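RRNA N-glycosidase (Bougainvillea spectabilis, PDB 3CTK) is a plant ribosome-inactivating protein, a single chain that joins a six-stranded mixed sheet to a largely helical remainder. Local coordinates at residues D203-S208 against G242-K247; T54-T59 against K134-I139; D44-L49 against K89-A94; L128-Y133 against F185-K190. All blocks are in the same frame, centred on the assembly; numbering follows the deposited sequence. Where two conformers were deposited one is given.

Contact 1 (D203-S208 against G242-K247); sequences DAIHKS and GILKFK
Near the carboxyl end of this ribosome-inactivating protein fold, the irregular tail 242-247 runs past helix 198-208, and the imidazole of His206 is where the two are most closely fitted. With CG beside the backbone N (chi1 -87°), the ring reaches toward the tail and meets two carbonyls in different ways. The Lys247 carbonyl lies over one face; its O is 2.9 Å from His206 NE2, but the angle is too poor for a hydrogen bond. Lys245 O instead comes to the ring edge, in plane, 2.9 Å from His206 CE1. Next to this ring, Ile205 and Leu244, each one residue earlier in its segment than His206 and Lys245, cross at about a right angle, Ile205 CG2 touching Leu244 CD1 at 3.7 Å. The charged groups sit on the more open side. Lys245 starts out extended, then bends at chi3 and chi4, which brings its NZ to 3.8 Å from Asp203 OD1, a long salt bridge. Lys247 crosses Asp203 obliquely, laying its CG against that same OD1. Ser202 of the helix also ties down Lys245 N through its OG. A water binds Asp203 OD1 at 2.6 Å, Phe246 O at 2.8 Å and His206 ND1 at 3.2 Å.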
loop_
_atom_site.group_PDB
_atom_site.type_symbol
_atom_site.label_atom_id
_atom_site.label_comp_id
_atom_site.label_asym_id
_atom_site.label_seq_id
_atom_site.Cartn_x
_atom_site.Cartn_y
_atom_site.Cartn_z
ATOM N N ASP A 203 9.735 -6.262 13.150
ATOM C CA ASP A 203 10.883 -6.946 13.740
ATOM C C ASP A 203 10.771 -6.972 15.263
ATOM O O ASP A 203 11.146 -7.954 15.903
ATOM C CB ASP A 203 12.196 -6.265 13.335
ATOM C CG ASP A 203 12.523 -6.447 11.861
ATOM O OD1 ASP A 203 12.154 -7.498 11.288
ATOM O OD2 ASP A 203 13.163 -5.546 11.276
ATOM N N ALA A 204 10.254 -5.892 15.839
ATOM C CA ALA A 204 10.091 -5.803 17.288
ATOM C C ALA A 204 9.109 -6.858 17.790
ATOM O O ALA A 204 9.332 -7.493 18.822
ATOM C CB ALA A 204 9.597 -4.418 17.672
ATOM N N ILE A 205 8.012 -7.034 17.063
ATOM C CA ILE A 205 7.017 -8.019 17.461
ATOM C C ILE A 205 7.593 -9.422 17.311
ATOM O O ILE A 205 7.367 -10.283 18.158
ATOM C CB ILE A 205 5.717 -7.849 16.640
ATOM C CG1 ILE A 205 5.097 -6.485 16.975
ATOM C CG2 ILE A 205 4.726 -8.980 16.968
ATOM C CD1 ILE A 205 3.851 -6.127 16.175
ATOM N N HIS A 206 8.358 -9.655 16.248
ATOM C CA HIS A 206 8.970 -10.966 16.052
ATOM C C HIS A 206 9.937 -11.284 17.188
ATOM O O HIS A 206 9.995 -12.414 17.676
ATOM C CB HIS A 206 9.733 -11.021 14.730
ATOM C CG HIS A 206 8.885 -11.409 13.561
ATOM N ND1 HIS A 206 8.564 -10.534 12.547
ATOM C CD2 HIS A 206 8.309 -12.590 13.237
ATOM C CE1 HIS A 206 7.828 -11.160 11.646
ATOM N NE2 HIS A 206 7.661 -12.409 12.040
ATOM N N LYS A 207 10.703 -10.284 17.602
ATOM C CA LYS A 207 11.673 -10.473 18.674
ATOM C C LYS A 207 10.996 -10.792 20.007
ATOM O O LYS A 207 11.571 -11.481 20.851
ATOM C CB LYS A 207 12.544 -9.217 18.822
ATOM C CG LYS A 207 13.643 -9.349 19.867
ATOM C CD LYS A 207 14.445 -8.061 20.004
ATOM C CE LYS A 207 15.492 -8.187 21.099
ATOM N NZ LYS A 207 16.207 -6.903 21.341
ATOM N N SER A 208 9.774 -10.301 20.190
ATOM C CA SER A 208 9.034 -10.531 21.429
ATOM C C SER A 208 8.445 -11.938 21.507
ATOM O O SER A 208 8.053 -12.387 22.580
ATOM C CB SER A 208 7.894 -9.518 21.575
ATOM O OG SER A 208 6.781 -9.869 20.764
ATOM N N GLY A 242 -2.264 -4.900 10.851
ATOM C CA GLY A 242 -3.050 -5.687 9.914
ATOM C C GLY A 242 -2.268 -6.918 9.477
ATOM O O GLY A 242 -2.797 -8.031 9.446
ATOM N N ILE A 243 -1.007 -6.712 9.118
ATOM C CA ILE A 243 -0.124 -7.810 8.713
ATOM C C ILE A 243 1.317 -7.346 8.910
ATOM O O ILE A 243 1.651 -6.191 8.623
ATOM C CB ILE A 243 -0.350 -8.238 7.232
ATOM C CG1 ILE A 243 0.579 -9.407 6.888
ATOM C CG2 ILE A 243 -0.089 -7.070 6.293
ATOM C CD1 ILE A 243 0.260 -10.087 5.559
ATOM N N LEU A 244 2.155 -8.243 9.425
ATOM C CA LEU A 244 3.558 -7.933 9.691
ATOM C C LEU A 244 4.498 -8.340 8.569
ATOM O O LEU A 244 4.190 -9.219 7.761
ATOM C CB LEU A 244 4.031 -8.631 10.970
ATOM C CG LEU A 244 3.232 -8.427 12.262
ATOM C CD1 LEU A 244 3.935 -9.146 13.405
ATOM C CD2 LEU A 244 3.097 -6.950 12.567
ATOM N N LYS A 245 5.661 -7.699 8.538
ATOM C CA LYS A 245 6.676 -8.017 7.544
ATOM C C LYS A 245 7.370 -9.298 7.987
ATOM O O LYS A 245 7.451 -9.592 9.182
ATOM C CB LYS A 245 7.698 -6.881 7.435
ATOM C CG LYS A 245 8.804 -7.127 6.393
ATOM C CD LYS A 245 9.811 -5.976 6.338
ATOM C CE LYS A 245 10.735 -5.963 7.546
ATOM N NZ LYS A 245 11.615 -7.168 7.586
ATOM N N PHE A 246 7.857 -10.054 7.010
ATOM C CA PHE A 246 8.552 -11.315 7.252
ATOM C C PHE A 246 9.721 -11.157 8.216
ATOM O O PHE A 246 10.136 -10.029 8.496
ATOM C CB PHE A 246 9.101 -11.874 5.936
ATOM C CG PHE A 246 9.999 -10.912 5.191
ATOM C CD1 PHE A 246 9.515 -10.175 4.108
ATOM C CD2 PHE A 246 11.319 -10.716 5.591
ATOM C CE1 PHE A 246 10.334 -9.254 3.437
ATOM C CE2 PHE A 246 12.148 -9.794 4.925
ATOM C CZ PHE A 246 11.653 -9.061 3.847
ATOM N N LYS A 247 10.239 -12.295 8.700
ATOM C CA LYS A 247 11.396 -12.362 9.603
ATOM C C LYS A 247 11.287 -13.282 10.817
ATOM O O LYS A 247 10.205 -13.626 11.261
ATOM C CB LYS A 247 11.764 -10.983 10.108
ATOM C CG LYS A 247 12.927 -10.348 9.375
ATOM C CD LYS A 247 14.166 -11.202 9.505
ATOM C CE LYS A 247 15.386 -10.448 9.025
ATOM N NZ LYS A 247 16.607 -11.174 9.447
HETATM O O HOH W 1 9.761 -8.256 10.626
#

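Contact 2 (T54-T59 against K134-I139); sequences TTSKKT and KLEFSI
Thr54 OG1 is held by two hydrogen bonds: it donates to Ser56 OG at 2.6 Å and accepts from Lys58 N at 3.0 Å. Its hydroxyl sits between the backbone N and the carbonyl carbon (chi1 64°), turned inward to the type I turn 54-57 in the loop that joins the antiparallel strands 47-53 and 59-65 into a hairpin. Ser56 OG is bonded in turn to Glu140, farther along the helix. Lys57 takes a left-handed backbone conformation, and Thr54 N bonds to Lys58 O to close the loop. Against this hairpin tip lies helix 132-142, which sends out Glu136 with CG anti to the backbone N and the chain extended beyond it. The carboxylate meets Thr55 with both oxygens. Thr55 OG1 donates to the syn lone pair of Glu136 OE1 at 2.6 Å, while Thr55 N reaches Glu136 OE2 at 3.0 Å in a nearly straight bond (172°) that comes from above the carboxylate plane. Beneath the acid, Thr54 CB packs 3.3 Å from Glu136 CD, and Thr54 CG2 touches Ile139 CG2 at 3.8 Å as the two side chains slide past each other in opposite directions. Lys58 NZ forms its salt bridge with Glu140; the two bonds that Glu136 accepts across the segments come from neutral donors. They would probably favour its ionised form and fix the rotation of its carboxylate against the hairpin tip.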
loop_
_atom_site.group_PDB
_atom_site.type_symbol
_atom_site.label_atom_id
_atom_site.label_comp_id
_atom_site.label_asym_id
_atom_site.label_seq_id
_atom_site.Cartn_x
_atom_site.Cartn_y
_atom_site.Cartn_z
ATOM N N THR A 54 -13.167 3.249 -11.412
ATOM C CA THR A 54 -13.789 4.531 -11.077
ATOM C C THR A 54 -15.271 4.541 -11.441
ATOM O O THR A 54 -15.749 3.657 -12.150
ATOM C CB THR A 54 -13.119 5.684 -11.846
ATOM O OG1 THR A 54 -13.333 5.504 -13.253
ATOM C CG2 THR A 54 -11.621 5.714 -11.564
ATOM N N THR A 55 -16.002 5.543 -10.959
ATOM C CA THR A 55 -17.417 5.641 -11.295
ATOM C C THR A 55 -17.527 6.011 -12.775
ATOM O O THR A 55 -18.587 5.861 -13.383
ATOM C CB THR A 55 -18.148 6.718 -10.451
ATOM O OG1 THR A 55 -17.538 7.998 -10.663
ATOM C CG2 THR A 55 -18.093 6.364 -8.973
ATOM N N SER A 56 -16.427 6.494 -13.346
ATOM C CA SER A 56 -16.395 6.869 -14.755
ATOM C C SER A 56 -16.054 5.650 -15.614
ATOM O O SER A 56 -15.804 5.770 -16.815
ATOM C CB SER A 56 -15.374 7.985 -14.992
ATOM O OG SER A 56 -14.081 7.589 -14.584
ATOM N N LYS A 57 -16.021 4.482 -14.976
ATOM C CA LYS A 57 -15.766 3.217 -15.663
ATOM C C LYS A 57 -14.349 2.974 -16.176
ATOM O O LYS A 57 -14.151 2.218 -17.130
ATOM C CB LYS A 57 -16.763 3.072 -16.818
ATOM C CG LYS A 57 -18.221 3.172 -16.373
ATOM C CD LYS A 57 -19.137 3.484 -17.548
ATOM C CE LYS A 57 -18.873 4.883 -18.082
ATOM N NZ LYS A 57 -19.648 5.177 -19.317
ATOM N N LYS A 58 -13.364 3.608 -15.552
ATOM C CA LYS A 58 -11.977 3.409 -15.952
ATOM C C LYS A 58 -11.308 2.540 -14.889
ATOM O O LYS A 58 -11.521 2.734 -13.691
ATOM C CB LYS A 58 -11.262 4.756 -16.089
ATOM C CG LYS A 58 -11.900 5.654 -17.143
ATOM C CD LYS A 58 -11.193 6.991 -17.292
ATOM C CE LYS A 58 -11.864 7.833 -18.369
ATOM N NZ LYS A 58 -11.180 9.137 -18.571
ATOM N N THR A 59 -10.516 1.570 -15.327
ATOM C CA THR A 59 -9.848 0.675 -14.394
ATOM C C THR A 59 -8.332 0.694 -14.514
ATOM O O THR A 59 -7.776 0.824 -15.607
ATOM C CB THR A 59 -10.307 -0.794 -14.594
ATOM O OG1 THR A 59 -11.725 -0.891 -14.434
ATOM C CG2 THR A 59 -9.629 -1.715 -13.581
ATOM N N LYS A 134 -10.782 11.410 -4.158
ATOM C CA LYS A 134 -9.463 11.907 -4.526
ATOM C C LYS A 134 -8.721 10.846 -5.328
ATOM O O LYS A 134 -8.012 11.167 -6.278
ATOM C CB LYS A 134 -8.664 12.274 -3.274
ATOM C CG LYS A 134 -9.248 13.452 -2.499
ATOM C CD LYS A 134 -9.221 14.741 -3.317
ATOM C CE LYS A 134 -9.793 15.908 -2.517
ATOM N NZ LYS A 134 -9.759 17.189 -3.283
ATOM N N LEU A 135 -8.879 9.581 -4.943
ATOM C CA LEU A 135 -8.215 8.505 -5.667
ATOM C C LEU A 135 -8.771 8.461 -7.085
ATOM O O LEU A 135 -8.014 8.363 -8.048
ATOM C CB LEU A 135 -8.427 7.159 -4.963
ATOM C CG LEU A 135 -7.866 5.913 -5.662
ATOM C CD1 LEU A 135 -6.365 6.053 -5.877
ATOM C CD2 LEU A 135 -8.176 4.684 -4.820
ATOM N N GLU A 136 -10.093 8.559 -7.220
ATOM C CA GLU A 136 -10.689 8.538 -8.551
ATOM C C GLU A 136 -10.190 9.708 -9.393
ATOM O O GLU A 136 -9.917 9.551 -10.581
ATOM C CB GLU A 136 -12.224 8.562 -8.472
ATOM C CG GLU A 136 -12.888 8.815 -9.824
ATOM C CD GLU A 136 -14.258 8.183 -9.948
ATOM O OE1 GLU A 136 -14.965 8.488 -10.936
ATOM O OE2 GLU A 136 -14.625 7.374 -9.071
ATOM N N PHE A 137 -10.063 10.879 -8.776
ATOM C CA PHE A 137 -9.583 12.056 -9.492
ATOM C C PHE A 137 -8.169 11.826 -10.029
ATOM O O PHE A 137 -7.858 12.203 -11.163
ATOM C CB PHE A 137 -9.576 13.279 -8.572
ATOM C CG PHE A 137 -9.190 14.554 -9.269
ATOM C CD1 PHE A 137 -10.152 15.337 -9.898
ATOM C CD2 PHE A 137 -7.860 14.954 -9.324
ATOM C CE1 PHE A 137 -9.793 16.504 -10.573
ATOM C CE2 PHE A 137 -7.491 16.118 -9.998
ATOM C CZ PHE A 137 -8.460 16.892 -10.624
ATOM N N SER A 138 -7.310 11.215 -9.217
ATOM C CA SER A 138 -5.936 10.961 -9.641
ATOM C C SER A 138 -5.885 9.944 -10.778
ATOM O O SER A 138 -5.013 10.020 -11.644
ATOM C CB SER A 138 -5.080 10.482 -8.460
ATOM O OG SER A 138 -5.467 9.193 -8.018
ATOM N N ILE A 139 -6.819 8.994 -10.780
ATOM C CA ILE A 139 -6.866 7.994 -11.844
ATOM C C ILE A 139 -7.326 8.670 -13.136
ATOM O O ILE A 139 -6.781 8.425 -14.211
ATOM C CB ILE A 139 -7.828 6.835 -11.475
ATOM C CG1 ILE A 139 -7.261 6.067 -10.278
ATOM C CG2 ILE A 139 -8.034 5.906 -12.672
ATOM C CD1 ILE A 139 -8.148 4.943 -9.768
#

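Contact 3 (D44-L49 against K89-A94); sequences DKRFVL and KVPTVA
In this ribosome-inactivating protein fold the short helix 92-97, which follows strand 81-88 of the six-stranded mixed sheet, packs against the start of strand 47-53. Pro91 holds the N-cap position, and Ala94 N bonds back to Pro91 O at 2.9 Å to form the first turn. Two neighbouring side chains, Arg46 and Phe47, meet that turn. Phe47, with CG anti to the carbonyl carbon (chi1 -55°), points its ring tip at the helix: CZ comes to 3.5 Å from Ala94 CA and 3.6 Å from Ala94 CB. Val93 CG1 touches the same CZ from beside Ala94. Val72 of strand 70-78 and Leu98 also pack on Phe47, so the ring is wedged between sheet and helix. Arg46 leaves the backbone with CG anti to the N (chi1 -177°), which lays CG over one face of the Phe47 ring, offset toward the rim, 3.7 Å above the plane. The bend at chi2 then turns the rest of the chain toward the helix start, crossing Pro91 at about a right angle and Val93 obliquely. Here the NH1 and NH2 ends of the guanidinium rest against carbons of Val93 and Pro91, while its NE forms a salt bridge with Asp65 of the adjacent strand 59-65. That acid also packs on Pro91, and it probably helps to hold the arginine in place across the proline. Val93 CG1, set between its own backbone N and carbonyl carbon, joins both halves of the contact: besides Phe47 CZ, it lies 3.6 Å from Arg46 NH1, while Arg46 NH2 sits 3.7 Å from Pro91 CG.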
loop_
_atom_site.group_PDB
_atom_site.type_symbol
_atom_site.label_atom_id
_atom_site.label_comp_id
_atom_site.label_asym_id
_atom_site.label_seq_id
_atom_site.Cartn_x
_atom_site.Cartn_y
_atom_site.Cartn_z
ATOM N N ASP A 44 5.806 -17.259 -9.712
ATOM C CA ASP A 44 4.410 -17.374 -10.139
ATOM C C ASP A 44 3.389 -16.976 -9.076
ATOM O O ASP A 44 2.188 -16.941 -9.355
ATOM C CB ASP A 44 4.127 -18.809 -10.588
ATOM C CG ASP A 44 4.202 -19.801 -9.442
ATOM O OD1 ASP A 44 4.951 -19.532 -8.481
ATOM O OD2 ASP A 44 3.534 -20.853 -9.511
ATOM N N LYS A 45 3.850 -16.682 -7.864
ATOM C CA LYS A 45 2.948 -16.290 -6.786
ATOM C C LYS A 45 3.468 -15.026 -6.112
ATOM O O LYS A 45 2.986 -14.625 -5.047
ATOM C CB LYS A 45 2.844 -17.412 -5.751
ATOM C CG LYS A 45 2.213 -18.693 -6.286
ATOM C CD LYS A 45 2.028 -19.729 -5.186
ATOM C CE LYS A 45 3.363 -20.186 -4.621
ATOM N NZ LYS A 45 3.199 -21.277 -3.616
ATOM N N ARG A 46 4.438 -14.395 -6.765
ATOM C CA ARG A 46 5.090 -13.198 -6.256
ATOM C C ARG A 46 4.233 -11.934 -6.190
ATOM O O ARG A 46 4.508 -11.052 -5.377
ATOM C CB ARG A 46 6.354 -12.933 -7.088
ATOM C CG ARG A 46 7.212 -11.748 -6.643
ATOM C CD ARG A 46 7.757 -11.908 -5.222
ATOM N NE ARG A 46 8.615 -10.782 -4.861
ATOM C CZ ARG A 46 9.879 -10.648 -5.250
ATOM N NH1 ARG A 46 10.449 -11.579 -6.006
ATOM N NH2 ARG A 46 10.568 -9.566 -4.910
ATOM N N PHE A 47 3.200 -11.837 -7.022
ATOM C CA PHE A 47 2.366 -10.635 -7.021
ATOM C C PHE A 47 0.871 -10.864 -6.876
ATOM O O PHE A 47 0.352 -11.931 -7.199
ATOM C CB PHE A 47 2.582 -9.827 -8.311
ATOM C CG PHE A 47 4.013 -9.473 -8.581
ATOM C CD1 PHE A 47 4.764 -10.207 -9.495
ATOM C CD2 PHE A 47 4.619 -8.419 -7.907
ATOM C CE1 PHE A 47 6.102 -9.896 -9.733
ATOM C CE2 PHE A 47 5.954 -8.100 -8.136
ATOM C CZ PHE A 47 6.698 -8.842 -9.051
ATOM N N VAL A 48 0.184 -9.842 -6.373
ATOM C CA VAL A 48 -1.266 -9.874 -6.253
ATOM C C VAL A 48 -1.710 -8.633 -7.012
ATOM O O VAL A 48 -1.071 -7.585 -6.923
ATOM C CB VAL A 48 -1.752 -9.800 -4.780
ATOM C CG1 VAL A 48 -1.201 -8.565 -4.094
ATOM C CG2 VAL A 48 -3.280 -9.792 -4.743
ATOM N N LEU A 49 -2.784 -8.755 -7.782
ATOM C CA LEU A 49 -3.277 -7.631 -8.563
ATOM C C LEU A 49 -4.504 -6.999 -7.912
ATOM O O LEU A 49 -5.397 -7.694 -7.427
ATOM C CB LEU A 49 -3.606 -8.099 -9.985
ATOM C CG LEU A 49 -2.452 -8.827 -10.687
ATOM C CD1 LEU A 49 -2.911 -9.388 -12.027
ATOM C CD2 LEU A 49 -1.289 -7.865 -10.879
ATOM N N LYS A 89 13.602 0.846 -10.329
ATOM C CA LYS A 89 14.188 0.011 -9.283
ATOM C C LYS A 89 13.306 -1.101 -8.710
ATOM O O LYS A 89 13.486 -1.492 -7.556
ATOM C CB LYS A 89 14.674 0.895 -8.130
ATOM C CG LYS A 89 15.482 2.109 -8.562
ATOM C CD LYS A 89 16.717 1.721 -9.359
ATOM C CE LYS A 89 17.535 2.956 -9.723
ATOM N NZ LYS A 89 18.714 2.617 -10.569
ATOM N N VAL A 90 12.355 -1.607 -9.489
ATOM C CA VAL A 90 11.515 -2.696 -9.001
ATOM C C VAL A 90 12.210 -4.018 -9.340
ATOM O O VAL A 90 13.129 -4.049 -10.163
ATOM C CB VAL A 90 10.099 -2.663 -9.639
ATOM C CG1 VAL A 90 9.366 -1.402 -9.197
ATOM C CG2 VAL A 90 10.199 -2.724 -11.156
ATOM N N PRO A 91 11.796 -5.123 -8.700
ATOM C CA PRO A 91 12.424 -6.420 -8.981
ATOM C C PRO A 91 12.383 -6.763 -10.467
ATOM O O PRO A 91 11.419 -6.440 -11.159
ATOM C CB PRO A 91 11.592 -7.394 -8.151
ATOM C CG PRO A 91 11.151 -6.556 -6.987
ATOM C CD PRO A 91 10.764 -5.253 -7.654
ATOM N N THR A 92 13.428 -7.423 -10.958
ATOM C CA THR A 92 13.469 -7.804 -12.364
ATOM C C THR A 92 12.271 -8.694 -12.691
ATOM O O THR A 92 11.720 -8.624 -13.789
ATOM C CB THR A 92 14.768 -8.562 -12.703
ATOM O OG1 THR A 92 15.893 -7.718 -12.434
ATOM C CG2 THR A 92 14.787 -8.960 -14.173
ATOM N N VAL A 93 11.855 -9.515 -11.731
ATOM C CA VAL A 93 10.720 -10.401 -11.953
ATOM C C VAL A 93 9.447 -9.603 -12.244
ATOM O O VAL A 93 8.537 -10.096 -12.912
ATOM C CB VAL A 93 10.480 -11.333 -10.732
ATOM C CG1 VAL A 93 10.194 -10.511 -9.485
ATOM C CG2 VAL A 93 9.330 -12.285 -11.022
ATOM N N ALA A 94 9.386 -8.371 -11.744
ATOM C CA ALA A 94 8.219 -7.518 -11.963
ATOM C C ALA A 94 8.106 -7.091 -13.428
ATOM O O ALA A 94 7.066 -7.266 -14.062
ATOM C CB ALA A 94 8.294 -6.283 -11.066
#

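Contact 4 (L128-Y133 against F185-K190); sequences LELGVY and FKPNFK
Phe185 takes the crowded first torsion, with CG between the backbone N and the carbonyl carbon (chi1 74°). Its CB leads away from segment 128-133, yet the ring comes back to meet Leu130, whose CG is anti to the carbonyl carbon (chi1 -57°). Leu130 CB sits over one face of that ring, 3.9 Å from CE1. Leu130 also crosses Pro187 at about a right angle, CD1 touching the proline CD. The backbones are joined in a single antiparallel bridge, a hydrogen-bonded pair: Leu130 N donates to Phe185 O at 2.7 Å, almost straight (173°), and Phe185 N returns a bond to Leu130 O at 3.0 Å. Both donors lie in the plane of the carbonyl they meet. Glu129 CA adds a CA-H...O contact of 3.4 Å to Phe185 O. Just beyond the bridge, Gly131 is the N-cap of helix 132-142, with backbone angles that suit only glycine. Phe185 packs on helix 170-180, and Gln161 of helix 149-168 touches both Leu130 and Pro187. Glu129 and Lys186 meet through their aliphatic parts; the acid forms its salt bridge with Lys134. The join thus rests on two backbone hydrogen bonds and apolar packing, with little direct help from charge.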
loop_
_atom_site.group_PDB
_atom_site.type_symbol
_atom_site.label_atom_id
_atom_site.label_comp_id
_atom_site.label_asym_id
_atom_site.label_seq_id
_atom_site.Cartn_x
_atom_site.Cartn_y
_atom_site.Cartn_z
ATOM N N LEU A 128 -1.241 16.026 1.005
ATOM C CA LEU A 128 -2.014 15.392 -0.059
ATOM C C LEU A 128 -3.259 14.690 0.476
ATOM O O LEU A 128 -3.164 13.757 1.273
ATOM C CB LEU A 128 -1.140 14.389 -0.818
ATOM C CG LEU A 128 -1.769 13.748 -2.058
ATOM C CD1 LEU A 128 -2.083 14.827 -3.086
ATOM C CD2 LEU A 128 -0.809 12.723 -2.650
ATOM N N GLU A 129 -4.427 15.134 0.022
ATOM C CA GLU A 129 -5.689 14.558 0.470
ATOM C C GLU A 129 -5.905 13.136 -0.025
ATOM O O GLU A 129 -5.643 12.822 -1.185
ATOM C CB GLU A 129 -6.855 15.428 0.010
ATOM C CG GLU A 129 -6.694 16.894 0.351
ATOM C CD GLU A 129 -7.857 17.728 -0.141
ATOM O OE1 GLU A 129 -8.877 17.805 0.576
ATOM O OE2 GLU A 129 -7.752 18.293 -1.251
ATOM N N LEU A 130 -6.387 12.286 0.873
ATOM C CA LEU A 130 -6.668 10.891 0.566
ATOM C C LEU A 130 -8.182 10.695 0.600
ATOM O O LEU A 130 -8.908 11.504 1.182
ATOM C CB LEU A 130 -6.006 9.983 1.602
ATOM C CG LEU A 130 -4.492 10.134 1.765
ATOM C CD1 LEU A 130 -4.013 9.264 2.923
ATOM C CD2 LEU A 130 -3.794 9.739 0.474
ATOM N N GLY A 131 -8.650 9.616 -0.011
ATOM C CA GLY A 131 -10.075 9.347 -0.037
ATOM C C GLY A 131 -10.487 8.745 -1.361
ATOM O O GLY A 131 -9.762 8.848 -2.347
ATOM N N VAL A 132 -11.658 8.120 -1.393
ATOM C CA VAL A 132 -12.140 7.490 -2.613
ATOM C C VAL A 132 -12.301 8.453 -3.784
ATOM O O VAL A 132 -11.941 8.124 -4.918
ATOM C CB VAL A 132 -13.477 6.761 -2.354
ATOM C CG1 VAL A 132 -14.102 6.321 -3.664
ATOM C CG2 VAL A 132 -13.228 5.556 -1.460
ATOM N N TYR A 133 -12.834 9.642 -3.518
ATOM C CA TYR A 133 -13.040 10.630 -4.574
ATOM C C TYR A 133 -11.704 11.159 -5.082
ATOM O O TYR A 133 -11.515 11.345 -6.289
ATOM C CB TYR A 133 -13.886 11.801 -4.064
ATOM C CG TYR A 133 -14.384 12.702 -5.178
ATOM C CD1 TYR A 133 -15.428 12.298 -6.008
ATOM C CD2 TYR A 133 -13.781 13.935 -5.429
ATOM C CE1 TYR A 133 -15.862 13.099 -7.068
ATOM C CE2 TYR A 133 -14.207 14.745 -6.487
ATOM C CZ TYR A 133 -15.245 14.319 -7.301
ATOM O OH TYR A 133 -15.663 15.102 -8.354
ATOM N N PHE A 185 -9.417 13.460 3.457
ATOM C CA PHE A 185 -8.621 13.810 4.622
ATOM C C PHE A 185 -7.128 13.733 4.345
ATOM O O PHE A 185 -6.689 13.078 3.400
ATOM C CB PHE A 185 -8.957 12.884 5.802
ATOM C CG PHE A 185 -8.400 11.485 5.662
ATOM C CD1 PHE A 185 -8.959 10.580 4.764
ATOM C CD2 PHE A 185 -7.303 11.078 6.425
ATOM C CE1 PHE A 185 -8.437 9.289 4.625
ATOM C CE2 PHE A 185 -6.772 9.789 6.296
ATOM C CZ PHE A 185 -7.343 8.893 5.393
ATOM N N LYS A 186 -6.355 14.425 5.171
ATOM C CA LYS A 186 -4.905 14.402 5.062
ATOM C C LYS A 186 -4.464 13.524 6.224
ATOM O O LYS A 186 -4.961 13.667 7.340
ATOM C CB LYS A 186 -4.334 15.815 5.178
ATOM C CG LYS A 186 -4.666 16.680 3.974
ATOM C CD LYS A 186 -4.361 18.144 4.219
ATOM C CE LYS A 186 -4.902 18.998 3.079
ATOM N NZ LYS A 186 -4.769 20.452 3.358
ATOM N N PRO A 187 -3.539 12.587 5.971
ATOM C CA PRO A 187 -3.031 11.664 6.996
ATOM C C PRO A 187 -2.406 12.354 8.203
ATOM O O PRO A 187 -1.543 13.224 8.051
ATOM C CB PRO A 187 -2.038 10.806 6.218
ATOM C CG PRO A 187 -1.520 11.760 5.175
ATOM C CD PRO A 187 -2.781 12.448 4.715
ATOM N N ASN A 188 -2.841 11.964 9.402
ATOM C CA ASN A 188 -2.319 12.571 10.618
ATOM C C ASN A 188 -0.930 12.059 10.981
ATOM O O ASN A 188 -0.377 11.195 10.301
ATOM C CB ASN A 188 -3.296 12.391 11.804
ATOM C CG ASN A 188 -3.481 10.938 12.229
ATOM O OD1 ASN A 188 -2.534 10.155 12.261
ATOM N ND2 ASN A 188 -4.712 10.586 12.592
ATOM N N PHE A 189 -0.367 12.611 12.053
ATOM C CA PHE A 189 0.973 12.247 12.497
ATOM C C PHE A 189 1.182 10.759 12.741
ATOM O O PHE A 189 2.261 10.238 12.463
ATOM C CB PHE A 189 1.336 13.022 13.767
ATOM C CG PHE A 189 1.223 14.512 13.618
ATOM C CD1 PHE A 189 0.117 15.193 14.117
ATOM C CD2 PHE A 189 2.219 15.235 12.971
ATOM C CE1 PHE A 189 0.004 16.576 13.971
ATOM C CE2 PHE A 189 2.115 16.619 12.820
ATOM C CZ PHE A 189 1.006 17.288 13.321
ATOM N N LYS A 190 0.165 10.079 13.265
ATOM C CA LYS A 190 0.284 8.649 13.536
ATOM C C LYS A 190 0.287 7.831 12.252
ATOM O O LYS A 190 1.071 6.889 12.108
ATOM C CB LYS A 190 -0.845 8.167 14.458
ATOM C CG LYS A 190 -0.786 6.667 14.748
ATOM C CD LYS A 190 -1.679 6.249 15.915
ATOM C CE LYS A 190 -1.622 4.733 16.115
ATOM N NZ LYS A 190 -2.347 4.277 17.336
#

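All four contacts are partly buried and lie 14 to 17 Å from the centre of the chain, so none is its deep core. Contacts 2 and 4 share helix 132-142 and touch through the salt bridge between Lys134 and Glu129. Contacts 2 and 3 both involve the mixed sheet, one at the turn that follows strand 47-53 and the other at that strand's start. Contact 1, where the tail meets helix 198-208, stands on the opposite side of the chain's centre from contact 2. Their chemistry differs too: a bridging water and carbonyls round a histidine in contact 1, an acid bound to a turn in contact 2, a phenylalanine and an arginine laid on a helix start in contact 3, paired backbones in contact 4.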